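Local structure of core protein VP4 (Bluetongue virus, 2JHP) at residues F520-L530 with H554-Y564. The protein caps viral RNA and is one of the five proteins that form the inner capsid of the virus. Sequence-based numbering, arbitrary orientation.
Sequences FIGLRVESSVL and HLYVTLMSGAY
A steep helix-helix packing near the C-terminal end of VP4 brings helix 523-533 against helix 551-561, with an aromatic cluster of Phe520, His554 and Tyr564 at one end. Their portions 523-530 and 554-561 cross at 76°, with axes 9.6 Å apart at closest approach. Val557 is the knob at the crossing, seated in a hole formed by Leu523, Glu526, Ser527 and Leu530; its CG1 meets Leu523 CD1 at 3.6 Å, while CG2 lies against Ser527 CB. With CG anti to the backbone N (chi1 -170°), the Leu523 side chain extends toward helix 551-561, and chi2 (67°) then parts its methyls. CD1 also touches Thr558 CG2 and Tyr564 CE1, and CD2 lies over a face of the His554 imidazole, 3.8 Å from the ring centroid, as a CH-pi contact. The edge of that imidazole turns to Phe520 in a T-shaped stack, His554 CE1 standing 3.5 Å above the middle of the phenyl face. Phe520 in turn directs an edge at the face of Tyr564, a looser pair with centroids 6.0 Å apart. Further along, Leu530 CD2 packs on Met560 CB at 3.6 Å and also touches the Tyr556 ring. Beyond Gly562, whose positive phi turns the chain out of helical geometry, Tyr564 reaches back to the type II turn 520-523, and its OH donates a hydrogen bond to Ile521 O, 2.8 Å away and well above the carbonyl plane. Trp571 meets His554 with its ring at a shallow angle, and helix 612-625 touches Leu555 and Leu559. The Glu526 carboxylate lies beside Ser561 CB and Ala563 CB, with Glu3 OE2 close to its OE2, a proximity that might raise the pKa of either acid. The contact is therefore mostly apolar and aromatic, with one tyrosine hydrogen bond tying the turn before one helix to the chain leaving the other.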
ATOM      1  N   PHE A 520       6.932  10.621 -23.021  1.00 -7.66           N
ATOM      2  CA  PHE A 520       6.128  10.522 -24.253  1.00 18.26           C
ATOM      3  C   PHE A 520       6.609   9.427 -25.200  1.00 18.31           C
ATOM      4  O   PHE A 520       6.647   9.611 -26.429  1.00 17.50           O
ATOM      5  CB  PHE A 520       6.026  11.871 -24.977  1.00 39.19           C
ATOM      6  CG  PHE A 520       5.486  12.977 -24.125  1.00 15.63           C
ATOM      7  CD1 PHE A 520       6.260  14.101 -23.858  1.00 31.57           C
ATOM      8  CD2 PHE A 520       4.200  12.900 -23.581  1.00 20.20           C
ATOM      9  CE1 PHE A 520       5.769  15.128 -23.073  1.00  8.75           C
ATOM     10  CE2 PHE A 520       3.702  13.917 -22.784  1.00 33.76           C
ATOM     11  CZ  PHE A 520       4.490  15.037 -22.533  1.00 11.70           C
ATOM     12  N   ILE A 521       6.973   8.292 -24.611  1.00 21.72           N
ATOM     13  CA  ILE A 521       7.475   7.148 -25.359  1.00 20.20           C
ATOM     14  C   ILE A 521       6.360   6.585 -26.243  1.00 14.07           C
ATOM     15  O   ILE A 521       5.258   6.293 -25.770  1.00 21.78           O
ATOM     16  CB  ILE A 521       8.055   6.049 -24.418  1.00 12.43           C
ATOM     17  CG1 ILE A 521       9.215   6.601 -23.564  1.00 22.83           C
ATOM     18  CG2 ILE A 521       8.466   4.813 -25.212  1.00 10.10           C
ATOM     19  CD1 ILE A 521      10.417   7.126 -24.352  1.00  4.69           C
ATOM     20  N   GLY A 522       6.653   6.467 -27.532  1.00 20.26           N
ATOM     21  CA  GLY A 522       5.699   5.921 -28.473  1.00 -6.06           C
ATOM     22  C   GLY A 522       4.820   6.950 -29.154  1.00 10.30           C
ATOM     23  O   GLY A 522       3.981   6.592 -29.996  1.00 13.43           O
ATOM     24  N   LEU A 523       5.021   8.224 -28.819  1.00  8.88           N
ATOM     25  CA  LEU A 523       4.195   9.308 -29.346  1.00 10.43           C
ATOM     26  C   LEU A 523       4.044   9.294 -30.873  1.00  9.65           C
ATOM     27  O   LEU A 523       2.956   9.549 -31.389  1.00 20.45           O
ATOM     28  CB  LEU A 523       4.706  10.672 -28.861  1.00  7.45           C
ATOM     29  CG  LEU A 523       3.815  11.896 -29.124  1.00 15.83           C
ATOM     30  CD1 LEU A 523       2.524  11.829 -28.316  1.00 17.35           C
ATOM     31  CD2 LEU A 523       4.576  13.170 -28.816  1.00  9.88           C
ATOM     32  N   ARG A 524       5.128   8.993 -31.587  1.00 -5.50           N
ATOM     33  CA  ARG A 524       5.097   9.001 -33.057  1.00 -7.57           C
ATOM     34  C   ARG A 524       4.168   7.932 -33.626  1.00  9.93           C
ATOM     35  O   ARG A 524       3.358   8.198 -34.510  1.00 23.07           O
ATOM     36  CB  ARG A 524       6.499   8.830 -33.637  1.00-10.00           C
ATOM     37  CG  ARG A 524       7.412   9.998 -33.339  1.00-18.17           C
ATOM     38  CD  ARG A 524       8.227  10.342 -34.572  1.00-12.43           C
ATOM     39  NE  ARG A 524       8.610  11.754 -34.591  1.00 15.78           N
ATOM     40  CZ  ARG A 524       9.434  12.295 -35.485  1.00 23.28           C
ATOM     41  NH1 ARG A 524       9.979  11.538 -36.433  1.00 19.34           N
ATOM     42  NH2 ARG A 524       9.717  13.592 -35.432  1.00 -3.43           N
ATOM     43  N   VAL A 525       4.291   6.724 -33.093  1.00 -7.70           N
ATOM     44  CA  VAL A 525       3.400   5.620 -33.449  1.00-10.36           C
ATOM     45  C   VAL A 525       1.951   5.954 -33.126  1.00 -9.75           C
ATOM     46  O   VAL A 525       1.045   5.664 -33.902  1.00  8.61           O
ATOM     47  CB  VAL A 525       3.845   4.304 -32.780  1.00  5.24           C
ATOM     48  CG1 VAL A 525       2.697   3.327 -32.689  1.00  2.65           C
ATOM     49  CG2 VAL A 525       5.009   3.707 -33.575  1.00-11.99           C
ATOM     50  N   GLU A 526       1.757   6.609 -31.992  1.00-11.38           N
ATOM     51  CA  GLU A 526       0.426   6.985 -31.538  1.00 -8.60           C
ATOM     52  C   GLU A 526      -0.262   8.012 -32.453  1.00  6.16           C
ATOM     53  O   GLU A 526      -1.492   8.031 -32.566  1.00 19.18           O
ATOM     54  CB  GLU A 526       0.501   7.480 -30.094  1.00  9.36           C
ATOM     55  CG  GLU A 526       0.616   6.363 -29.069  1.00 16.54           C
ATOM     56  CD  GLU A 526      -0.699   5.607 -28.859  1.00 39.12           C
ATOM     57  OE1 GLU A 526      -1.756   6.072 -29.354  1.00 29.56           O
ATOM     58  OE2 GLU A 526      -0.670   4.548 -28.196  1.00 39.13           O
ATOM     59  N   SER A 527       0.525   8.852 -33.111  1.00 18.78           N
ATOM     60  CA  SER A 527      -0.042   9.838 -34.012  1.00 13.42           C
ATOM     61  C   SER A 527      -0.517   9.144 -35.281  1.00  9.84           C
ATOM     62  O   SER A 527      -1.542   9.507 -35.860  1.00  9.98           O
ATOM     63  CB  SER A 527       0.966  10.955 -34.329  1.00  5.64           C
ATOM     64  OG  SER A 527       2.091  10.466 -35.046  1.00 32.35           O
ATOM     65  N   SER A 528       0.231   8.133 -35.702  1.00  7.24           N
ATOM     66  CA  SER A 528      -0.120   7.384 -36.894  1.00  3.95           C
ATOM     67  C   SER A 528      -1.360   6.508 -36.645  1.00  7.99           C
ATOM     68  O   SER A 528      -2.291   6.492 -37.449  1.00  8.30           O
ATOM     69  CB  SER A 528       1.083   6.585 -37.394  1.00 -7.50           C
ATOM     70  OG  SER A 528       1.986   7.429 -38.093  1.00 25.98           O
ATOM     71  N   VAL A 529      -1.377   5.843 -35.494  1.00 10.46           N
ATOM     72  CA  VAL A 529      -2.510   5.043 -35.049  1.00  9.25           C
ATOM     73  C   VAL A 529      -3.777   5.886 -34.891  1.00 15.98           C
ATOM     74  O   VAL A 529      -4.887   5.402 -35.101  1.00 20.04           O
ATOM     75  CB  VAL A 529      -2.171   4.287 -33.738  1.00 10.26           C
ATOM     76  CG1 VAL A 529      -3.433   3.743 -33.029  1.00-10.59           C
ATOM     77  CG2 VAL A 529      -1.165   3.168 -34.021  1.00-10.68           C
ATOM     78  N   LEU A 530      -3.612   7.148 -34.530  1.00  8.55           N
ATOM     79  CA  LEU A 530      -4.742   8.059 -34.429  1.00 -8.13           C
ATOM     80  C   LEU A 530      -5.269   8.426 -35.802  1.00  6.57           C
ATOM     81  O   LEU A 530      -6.470   8.492 -36.016  1.00 18.24           O
ATOM     82  CB  LEU A 530      -4.324   9.324 -33.693  1.00 -9.45           C
ATOM     83  CG  LEU A 530      -5.362  10.116 -32.902  1.00 22.23           C
ATOM     84  CD1 LEU A 530      -6.277   9.209 -32.076  1.00 21.91           C
ATOM     85  CD2 LEU A 530      -4.628  11.116 -32.010  1.00 14.42           C
ATOM     86  N   HIS A 554       1.424  17.709 -30.817  1.00  6.22           N
ATOM     87  CA  HIS A 554       1.941  17.036 -29.635  1.00  5.20           C
ATOM     88  C   HIS A 554       0.893  16.956 -28.534  1.00 13.73           C
ATOM     89  O   HIS A 554       0.757  15.928 -27.888  1.00 16.20           O
ATOM     90  CB  HIS A 554       3.161  17.795 -29.133  1.00  7.51           C
ATOM     91  CG  HIS A 554       3.912  17.094 -28.053  1.00 25.61           C
ATOM     92  ND1 HIS A 554       3.385  16.884 -26.796  1.00 23.75           N
ATOM     93  CD2 HIS A 554       5.161  16.571 -28.032  1.00 25.84           C
ATOM     94  CE1 HIS A 554       4.269  16.242 -26.055  1.00 53.88           C
ATOM     95  NE2 HIS A 554       5.355  16.040 -26.781  1.00 10.61           N
ATOM     96  N   LEU A 555       0.157  18.043 -28.323  1.00 17.77           N
ATOM     97  CA  LEU A 555      -0.855  18.092 -27.260  1.00 16.00           C
ATOM     98  C   LEU A 555      -2.110  17.298 -27.626  1.00 12.89           C
ATOM     99  O   LEU A 555      -2.687  16.596 -26.789  1.00 37.64           O
ATOM    100  CB  LEU A 555      -1.230  19.545 -26.914  1.00  7.17           C
ATOM    101  CG  LEU A 555      -2.081  19.740 -25.651  1.00 21.10           C
ATOM    102  CD1 LEU A 555      -1.323  19.376 -24.373  1.00 27.86           C
ATOM    103  CD2 LEU A 555      -2.576  21.170 -25.572  1.00  9.43           C
ATOM    104  N   TYR A 556      -2.523  17.443 -28.885  1.00 12.20           N
ATOM    105  CA  TYR A 556      -3.720  16.810 -29.397  1.00 15.82           C
ATOM    106  C   TYR A 556      -3.541  15.294 -29.388  1.00  7.84           C
ATOM    107  O   TYR A 556      -4.461  14.559 -29.016  1.00 17.22           O
ATOM    108  CB  TYR A 556      -4.038  17.328 -30.802  1.00 21.06           C
ATOM    109  CG  TYR A 556      -5.125  16.548 -31.513  1.00  7.38           C
ATOM    110  CD1 TYR A 556      -6.469  16.924 -31.412  1.00 30.05           C
ATOM    111  CD2 TYR A 556      -4.808  15.418 -32.273  1.00 19.73           C
ATOM    112  CE1 TYR A 556      -7.466  16.196 -32.060  1.00  3.22           C
ATOM    113  CE2 TYR A 556      -5.788  14.682 -32.916  1.00  8.66           C
ATOM    114  CZ  TYR A 556      -7.115  15.069 -32.814  1.00 -1.04           C
ATOM    115  OH  TYR A 556      -8.074  14.325 -33.472  1.00 24.99           O
ATOM    116  N   VAL A 557      -2.353  14.834 -29.774  1.00 13.61           N
ATOM    117  CA  VAL A 557      -2.075  13.404 -29.802  1.00 14.69           C
ATOM    118  C   VAL A 557      -1.995  12.820 -28.389  1.00 10.16           C
ATOM    119  O   VAL A 557      -2.642  11.811 -28.110  1.00 20.08           O
ATOM    120  CB  VAL A 557      -0.841  13.052 -30.673  1.00 14.72           C
ATOM    121  CG1 VAL A 557      -0.392  11.627 -30.429  1.00  9.11           C
ATOM    122  CG2 VAL A 557      -1.168  13.249 -32.167  1.00  5.35           C
ATOM    123  N   THR A 558      -1.239  13.474 -27.505  1.00 17.31           N
ATOM    124  CA  THR A 558      -1.085  13.019 -26.117  1.00 10.95           C
ATOM    125  C   THR A 558      -2.437  12.814 -25.444  1.00 19.70           C
ATOM    126  O   THR A 558      -2.675  11.761 -24.851  1.00 41.06           O
ATOM    127  CB  THR A 558      -0.223  13.980 -25.250  1.00 17.46           C
ATOM    128  OG1 THR A 558      -0.640  15.330 -25.472  1.00 50.32           O
ATOM    129  CG2 THR A 558       1.259  13.858 -25.586  1.00 26.85           C
ATOM    130  N   LEU A 559      -3.321  13.804 -25.563  1.00 22.00           N
ATOM    131  CA  LEU A 559      -4.686  13.700 -25.032  1.00  4.45           C
ATOM    132  C   LEU A 559      -5.566  12.639 -25.730  1.00 15.13           C
ATOM    133  O   LEU A 559      -6.156  11.758 -25.079  1.00 12.94           O
ATOM    134  CB  LEU A 559      -5.380  15.053 -25.106  1.00  6.18           C
ATOM    135  CG  LEU A 559      -5.022  16.074 -24.034  1.00 10.89           C
ATOM    136  CD1 LEU A 559      -5.653  17.413 -24.392  1.00 41.92           C
ATOM    137  CD2 LEU A 559      -5.477  15.598 -22.663  1.00121.53           C
ATOM    138  N   MET A 560      -5.632  12.728 -27.056  1.00  8.97           N
ATOM    139  CA  MET A 560      -6.537  11.922 -27.852  1.00 14.70           C
ATOM    140  C   MET A 560      -6.131  10.452 -27.859  1.00 16.10           C
ATOM    141  O   MET A 560      -6.975   9.588 -28.028  1.00 24.17           O
ATOM    142  CB  MET A 560      -6.603  12.487 -29.269  1.00 13.64           C
ATOM    143  CG  MET A 560      -7.800  12.041 -30.094  1.00 23.86           C
ATOM    144  SD  MET A 560      -9.365  12.729 -29.559  1.00 24.73           S
ATOM    145  CE  MET A 560      -9.163  14.441 -30.012  1.00 36.87           C
ATOM    146  N   SER A 561      -4.849  10.171 -27.645  1.00 20.79           N
ATOM    147  CA  SER A 561      -4.359   8.791 -27.643  1.00 26.09           C
ATOM    148  C   SER A 561      -4.853   7.972 -26.448  1.00 27.15           C
ATOM    149  O   SER A 561      -5.017   6.756 -26.560  1.00 15.47           O
ATOM    150  CB  SER A 561      -2.831   8.755 -27.686  1.00 28.40           C
ATOM    151  OG  SER A 561      -2.276   9.299 -26.505  1.00 25.57           O
ATOM    152  N   GLY A 562      -5.072   8.635 -25.312  1.00 25.36           N
ATOM    153  CA  GLY A 562      -5.446   7.968 -24.067  1.00 12.70           C
ATOM    154  C   GLY A 562      -4.297   7.144 -23.502  1.00 10.54           C
ATOM    155  O   GLY A 562      -4.487   6.334 -22.589  1.00 22.77           O
ATOM    156  N   ALA A 563      -3.104   7.369 -24.040  1.00 17.15           N
ATOM    157  CA  ALA A 563      -1.936   6.581 -23.712  1.00 15.98           C
ATOM    158  C   ALA A 563      -1.034   7.210 -22.639  1.00 11.56           C
ATOM    159  O   ALA A 563      -0.189   6.521 -22.066  1.00 27.35           O
ATOM    160  CB  ALA A 563      -1.143   6.300 -24.978  1.00 15.41           C
ATOM    161  N   TYR A 564      -1.207   8.508 -22.367  1.00 26.00           N
ATOM    162  CA  TYR A 564      -0.329   9.229 -21.416  1.00 15.11           C
ATOM    163  C   TYR A 564      -1.047   9.925 -20.271  1.00 17.67           C
ATOM    164  O   TYR A 564      -2.200  10.348 -20.404  1.00 18.76           O
ATOM    165  CB  TYR A 564       0.580  10.240 -22.140  1.00  3.83           C
ATOM    166  CG  TYR A 564       1.265   9.632 -23.342  1.00-10.96           C
ATOM    167  CD1 TYR A 564       0.761   9.836 -24.630  1.00 58.27           C
ATOM    168  CD2 TYR A 564       2.381   8.796 -23.189  1.00 -9.34           C
ATOM    169  CE1 TYR A 564       1.360   9.254 -25.724  1.00 14.58           C
ATOM    170  CE2 TYR A 564       2.993   8.216 -24.312  1.00-12.09           C
ATOM    171  CZ  TYR A 564       2.472   8.454 -25.555  1.00 46.74           C
ATOM    172  OH  TYR A 564       3.083   7.877 -26.626  1.00 22.57           O
TER